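Local coordinates for protein KLLA0C04147p (Kluyveromyces lactis, PDB 5H2D) that binds ergosterol in the pocket of its oxysterol-binding-related (ORD) domain and probably transfers sterol between membranes, at residues L100-F105 with L188-D193. Residues are numbered along the deposited sequence; the frame is centred on the assembly and turned at random.
Sequences LYVAIF and LTIRPD
In the oxysterol-binding-related domain, an incomplete, curled barrel of antiparallel strands is packed against helices, and here helix 95-108 meets the end of barrel strand 178-190 through Val102, Phe105, Leu188 and Ile190. The meeting is wholly apolar and buried. The axes of the two short segments run roughly antiparallel, at 146°, and come within 11.2 Å of each other at their closest, a spacing that branched and aromatic side chains have to bridge. Val102 and Phe105, three residues apart, look out from the same side of the helix, while Leu188 and Ile190, two apart, present their side chains on one face of the strand. Val102 forks between the two strand residues: its CG1 lies 4.2 Å from CD1 of Leu188, and its CG2 is equally far from CG1 of Ile190, a methylene that suits this apolar site, so a compact beta-branched residue serves both neighbours. Leu86 of helix 84-90 touches Phe105 and Leu188, and Tyr201 of the adjoining strand 199-203 touches Val102 and Ile190. The Phe105 side chain lies about 9 Å from the bound ergosterol. With CG anti to the backbone N (chi1 168°), the Phe105 ring is placed beside Leu188, offering a broad apolar surface to its terminal methyl CD1, which approaches obliquely, 3.7 Å from both CD2 and CE2 of Phe105.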
# COMPACT_ATOMS: atom_id res chain seq x y z
N LEU A 100 -14.09 9.50 9.50
CA LEU A 100 -14.41 8.12 9.82
C LEU A 100 -14.10 7.19 8.65
O LEU A 100 -13.49 6.13 8.82
CB LEU A 100 -15.89 8.00 10.22
CG LEU A 100 -16.42 6.57 10.44
CD1 LEU A 100 -15.75 5.93 11.66
CD2 LEU A 100 -17.93 6.58 10.58
N TYR A 101 -14.53 7.58 7.45
CA TYR A 101 -14.32 6.73 6.29
C TYR A 101 -12.86 6.73 5.84
O TYR A 101 -12.36 5.70 5.40
CB TYR A 101 -15.28 7.14 5.17
CG TYR A 101 -16.65 6.50 5.35
CD1 TYR A 101 -17.45 6.84 6.43
CD2 TYR A 101 -17.13 5.57 4.44
CE1 TYR A 101 -18.69 6.26 6.61
CE2 TYR A 101 -18.36 4.98 4.61
CZ TYR A 101 -19.15 5.34 5.70
OH TYR A 101 -20.39 4.77 5.89
N VAL A 102 -12.16 7.87 5.98
CA VAL A 102 -10.71 7.87 5.76
C VAL A 102 -10.03 6.87 6.69
O VAL A 102 -9.19 6.07 6.27
CB VAL A 102 -10.13 9.29 5.93
CG1 VAL A 102 -8.60 9.24 6.07
CG2 VAL A 102 -10.51 10.18 4.76
N ALA A 103 -10.40 6.91 7.98
CA ALA A 103 -9.80 6.01 8.96
C ALA A 103 -10.05 4.56 8.60
O ALA A 103 -9.15 3.72 8.67
CB ALA A 103 -10.36 6.30 10.35
N ILE A 104 -11.30 4.23 8.25
CA ILE A 104 -11.57 2.84 7.93
C ILE A 104 -10.87 2.44 6.64
O ILE A 104 -10.38 1.31 6.52
CB ILE A 104 -13.09 2.60 7.92
CG1 ILE A 104 -13.61 2.74 9.35
CG2 ILE A 104 -13.41 1.21 7.38
CD1 ILE A 104 -15.11 2.82 9.50
N PHE A 105 -10.71 3.38 5.69
CA PHE A 105 -9.82 3.10 4.56
C PHE A 105 -8.42 2.68 5.02
O PHE A 105 -7.83 1.75 4.46
CB PHE A 105 -9.73 4.30 3.63
CG PHE A 105 -8.63 4.18 2.61
CD1 PHE A 105 -8.80 3.39 1.48
CD2 PHE A 105 -7.43 4.85 2.78
CE1 PHE A 105 -7.76 3.27 0.54
CE2 PHE A 105 -6.41 4.75 1.85
CZ PHE A 105 -6.57 3.95 0.73
N LEU A 188 -3.17 11.99 2.62
CA LEU A 188 -4.41 11.67 1.95
C LEU A 188 -5.21 12.96 1.80
O LEU A 188 -5.56 13.59 2.81
CB LEU A 188 -5.18 10.59 2.71
CG LEU A 188 -6.18 9.77 1.89
CD1 LEU A 188 -6.44 8.42 2.54
CD2 LEU A 188 -7.48 10.54 1.73
N THR A 189 -5.44 13.37 0.56
CA THR A 189 -6.12 14.62 0.25
C THR A 189 -7.53 14.30 -0.23
O THR A 189 -7.71 13.46 -1.12
CB THR A 189 -5.37 15.40 -0.83
OG1 THR A 189 -4.06 15.73 -0.37
CG2 THR A 189 -6.12 16.69 -1.17
N ILE A 190 -8.53 14.97 0.35
CA ILE A 190 -9.92 14.80 -0.06
C ILE A 190 -10.39 16.12 -0.65
O ILE A 190 -10.13 17.18 -0.08
CB ILE A 190 -10.83 14.38 1.10
CG1 ILE A 190 -10.48 12.97 1.61
CG2 ILE A 190 -12.30 14.43 0.64
CD1 ILE A 190 -10.89 11.85 0.67
N ARG A 191 -11.06 16.05 -1.80
CA ARG A 191 -11.79 17.17 -2.38
C ARG A 191 -13.28 16.94 -2.16
O ARG A 191 -13.92 16.23 -2.96
CB ARG A 191 -11.48 17.32 -3.88
CG ARG A 191 -10.11 17.94 -4.16
CD ARG A 191 -9.73 17.86 -5.63
NE ARG A 191 -9.26 16.53 -6.01
CZ ARG A 191 -8.04 16.06 -5.75
NH1 ARG A 191 -7.16 16.80 -5.09
NH2 ARG A 191 -7.70 14.84 -6.14
N PRO A 192 -13.89 17.51 -1.12
CA PRO A 192 -15.25 17.11 -0.74
C PRO A 192 -16.29 17.57 -1.75
O PRO A 192 -16.15 18.61 -2.40
CB PRO A 192 -15.46 17.80 0.61
CG PRO A 192 -14.08 18.17 1.09
CD PRO A 192 -13.30 18.45 -0.16
N ASP A 193 -17.36 16.78 -1.85
CA ASP A 193 -18.46 17.15 -2.74
C ASP A 193 -19.10 18.46 -2.31
O ASP A 193 -19.64 19.19 -3.15
CB ASP A 193 -19.52 16.04 -2.77
CG ASP A 193 -19.07 14.82 -3.54
OD1 ASP A 193 -18.03 14.89 -4.22
OD2 ASP A 193 -19.77 13.79 -3.48